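Long-range contact in cyclic nucleotide-gated potassium channel mll3241 (Mesorhizobium loti, PDB 4MUV), which forms a homotetrameric potassium channel of the cell membrane that is activated by cyclic AMP binding to its cytoplasmic domain: residues Arg58-Val63 with Ala81-Met86. The protein carries 3 engineered substitutions. Residues are numbered along the deposited sequence; the frame is centred on the assembly and turned at random.
Sequences RMFFVV and AFFGEM. With PCG (cyclic guanosine monophosphate), chain C.
F60 and F83 form an antiparallel hydrogen-bonded pair: F60 N gives a bond to F83 O (2.9 Å) and F83 N one to F60 O, and V62 N bonds A81 O. A water donates to both V62 O and A81 O. The F60 and F83 rings share one face of the sheet. Their planes are near parallel, 22° apart, but slid so that they barely overlap. F60 CB instead sits over the F83 ring, 3.9 Å from its centroid, a CH-pi contact. V62 CG2 meets the edge of the same ring at F83 CE1 (3.9 Å). F83 CG lies between its backbone N and carbonyl carbon (chi1 65°), which turns the ring back over strand 58-64. I49 of strand 48-50 also touches both rings. An alanine in place of F83 would probably open a gap beside F60 and V62, leaving F60 CB without the ring it packs on and I49 without part of its packing. On the other face, F82 CB packs against F61 CD2 (3.6 Å) and M59 CE (3.6 Å). The F82 ring leads away to meet F128 of helix 122-139 edge-to-face. At G84 a side chain would strike M59 CA and R58 O, and the backbone angles alone disfavour one. Strand 82-83 leads into the phosphate-binding cassette of the cyclic nucleotide-binding domain. G84 N donates to O2' of cyclic GMP (2.8 Å), and that hydroxyl donates to E85 OE2 (2.7 Å). E85 OE2 also forms a salt bridge with R135, which would favour a charged carboxylate. The ribose hydroxyl is thus gripped twice, by the backbone N of G84 and the carboxylate of E85, just past a strand fixed by main-chain bonds and aromatic packing.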
loop_
_atom_site.group_PDB
_atom_site.type_symbol
_atom_site.label_atom_id
_atom_site.label_comp_id
_atom_site.label_asym_id
_atom_site.label_seq_id
_atom_site.Cartn_x
_atom_site.Cartn_y
_atom_site.Cartn_z
ATOM N N ARG A 58 -5.027 3.816 5.604
ATOM C CA ARG A 58 -4.764 2.614 4.830
ATOM C C ARG A 58 -3.454 2.759 4.082
ATOM O O ARG A 58 -2.880 3.843 4.003
ATOM C CB ARG A 58 -5.891 2.399 3.840
ATOM C CG ARG A 58 -5.950 3.476 2.781
ATOM C CD ARG A 58 -7.310 3.587 2.140
ATOM N NE ARG A 58 -8.287 4.082 3.089
ATOM C CZ ARG A 58 -9.599 4.058 2.902
ATOM N NH1 ARG A 58 -10.115 3.562 1.783
ATOM N NH2 ARG A 58 -10.395 4.535 3.839
ATOM N N MET A 59 -2.961 1.651 3.543
ATOM C CA MET A 59 -1.823 1.703 2.625
ATOM C C MET A 59 -2.148 0.852 1.408
ATOM O O MET A 59 -3.213 0.223 1.342
ATOM C CB MET A 59 -0.509 1.281 3.280
ATOM C CG MET A 59 -0.465 -0.175 3.665
ATOM S SD MET A 59 1.187 -0.767 4.074
ATOM C CE MET A 59 1.969 -0.667 2.469
ATOM N N PHE A 60 -1.245 0.868 0.435
ATOM C CA PHE A 60 -1.538 0.358 -0.895
ATOM C C PHE A 60 -0.340 -0.401 -1.448
ATOM O O PHE A 60 0.812 0.047 -1.325
ATOM C CB PHE A 60 -1.839 1.496 -1.847
ATOM C CG PHE A 60 -2.963 2.386 -1.402
ATOM C CD1 PHE A 60 -4.265 2.107 -1.777
ATOM C CD2 PHE A 60 -2.712 3.515 -0.655
ATOM C CE1 PHE A 60 -5.309 2.921 -1.391
ATOM C CE2 PHE A 60 -3.755 4.346 -0.257
ATOM C CZ PHE A 60 -5.054 4.044 -0.629
ATOM N N PHE A 61 -0.615 -1.549 -2.077
ATOM C CA PHE A 61 0.373 -2.344 -2.806
ATOM C C PHE A 61 0.078 -2.192 -4.279
ATOM O O PHE A 61 -1.025 -2.455 -4.735
ATOM C CB PHE A 61 0.292 -3.803 -2.367
ATOM C CG PHE A 61 0.579 -3.959 -0.916
ATOM C CD1 PHE A 61 -0.424 -3.814 0.017
ATOM C CD2 PHE A 61 1.874 -4.174 -0.477
ATOM C CE1 PHE A 61 -0.143 -3.910 1.353
ATOM C CE2 PHE A 61 2.157 -4.246 0.869
ATOM C CZ PHE A 61 1.144 -4.120 1.784
ATOM N N VAL A 62 1.079 -1.744 -5.043
ATOM C CA VAL A 62 0.896 -1.581 -6.490
ATOM C C VAL A 62 1.019 -2.944 -7.160
ATOM O O VAL A 62 1.992 -3.670 -6.937
ATOM C CB VAL A 62 1.947 -0.634 -7.097
ATOM C CG1 VAL A 62 1.724 -0.452 -8.575
ATOM C CG2 VAL A 62 1.920 0.717 -6.397
ATOM N N VAL A 63 0.027 -3.312 -7.972
ATOM C CA VAL A 63 0.035 -4.629 -8.593
ATOM C C VAL A 63 -0.043 -4.606 -10.108
ATOM O O VAL A 63 0.325 -5.602 -10.709
ATOM C CB VAL A 63 -1.008 -5.595 -7.914
ATOM C CG1 VAL A 63 -0.555 -5.979 -6.497
ATOM C CG2 VAL A 63 -2.380 -5.007 -7.858
ATOM N N ALA A 81 5.755 -2.593 -5.580
ATOM C CA ALA A 81 6.037 -1.511 -4.647
ATOM C C ALA A 81 4.843 -1.252 -3.757
ATOM O O ALA A 81 3.748 -1.737 -4.028
ATOM C CB ALA A 81 6.419 -0.238 -5.420
ATOM N N PHE A 82 5.042 -0.437 -2.729
ATOM C CA PHE A 82 3.946 -0.088 -1.819
ATOM C C PHE A 82 4.139 1.328 -1.318
ATOM O O PHE A 82 5.242 1.879 -1.345
ATOM C CB PHE A 82 3.799 -1.084 -0.661
ATOM C CG PHE A 82 5.045 -1.260 0.147
ATOM C CD1 PHE A 82 5.427 -0.321 1.096
ATOM C CD2 PHE A 82 5.843 -2.379 -0.023
ATOM C CE1 PHE A 82 6.572 -0.476 1.846
ATOM C CE2 PHE A 82 7.000 -2.540 0.723
ATOM C CZ PHE A 82 7.358 -1.578 1.668
ATOM N N PHE A 83 3.035 1.937 -0.911
ATOM C CA PHE A 83 3.047 3.289 -0.363
ATOM C C PHE A 83 1.901 3.469 0.621
ATOM O O PHE A 83 0.917 2.735 0.592
ATOM C CB PHE A 83 2.994 4.312 -1.500
ATOM C CG PHE A 83 1.728 4.287 -2.301
ATOM C CD1 PHE A 83 1.601 3.461 -3.399
ATOM C CD2 PHE A 83 0.672 5.114 -1.976
ATOM C CE1 PHE A 83 0.422 3.446 -4.131
ATOM C CE2 PHE A 83 -0.502 5.090 -2.707
ATOM C CZ PHE A 83 -0.630 4.268 -3.778
ATOM N N GLY A 84 2.043 4.485 1.481
ATOM C CA GLY A 84 1.050 4.786 2.503
ATOM C C GLY A 84 1.369 4.223 3.869
ATOM O O GLY A 84 0.641 4.473 4.825
ATOM N N GLU A 85 2.471 3.474 3.961
ATOM C CA GLU A 85 2.880 2.908 5.244
ATOM C C GLU A 85 3.317 3.965 6.251
ATOM O O GLU A 85 3.168 3.778 7.439
ATOM C CB GLU A 85 4.020 1.888 5.069
ATOM C CG GLU A 85 5.412 2.436 4.712
ATOM C CD GLU A 85 5.465 3.046 3.310
ATOM O OE1 GLU A 85 4.686 2.606 2.429
ATOM O OE2 GLU A 85 6.271 3.972 3.090
ATOM N N MET A 86 3.835 5.096 5.794
ATOM C CA MET A 86 4.433 6.037 6.731
ATOM C C MET A 86 3.413 6.596 7.700
ATOM O O MET A 86 3.686 6.684 8.896
ATOM C CB MET A 86 5.165 7.156 5.988
ATOM C CG MET A 86 6.406 6.668 5.265
ATOM S SD MET A 86 7.115 7.834 4.088
ATOM C CE MET A 86 7.805 9.022 5.230
HETATM P PA PCG C . 2.496 8.347 3.519
HETATM O O1A PCG C . 1.484 7.628 4.387
HETATM O O2A PCG C . 3.221 9.484 4.147
HETATM O "O5'" PCG C . 1.774 8.856 2.251
HETATM C "C5'" PCG C . 2.495 9.217 1.161
HETATM C "C4'" PCG C . 3.413 8.040 0.785
HETATM O "O4'" PCG C . 4.279 8.168 -0.404
HETATM C "C3'" PCG C . 4.257 7.758 1.834
HETATM O "O3'" PCG C . 3.544 7.265 3.012
HETATM C "C2'" PCG C . 5.243 6.708 1.176
HETATM O "O2'" PCG C . 4.722 5.394 1.370
HETATM C "C1'" PCG C . 5.278 7.056 -0.186
HETATM N N9 PCG C . 6.538 7.485 -0.715
HETATM C C8 PCG C . 7.284 6.869 -1.691
HETATM N N7 PCG C . 8.460 7.474 -1.866
HETATM C C5 PCG C . 8.464 8.518 -0.973
HETATM C C6 PCG C . 9.453 9.521 -0.688
HETATM O O6 PCG C . 10.566 9.635 -1.255
HETATM N N1 PCG C . 9.089 10.411 0.294
HETATM C C2 PCG C . 7.902 10.343 1.007
HETATM N N2 PCG C . 7.661 11.258 1.963
HETATM N N3 PCG C . 6.934 9.402 0.764
HETATM C C4 PCG C . 7.291 8.496 -0.257
HETATM O O HOH W 1 3.113 -4.575 -4.298
#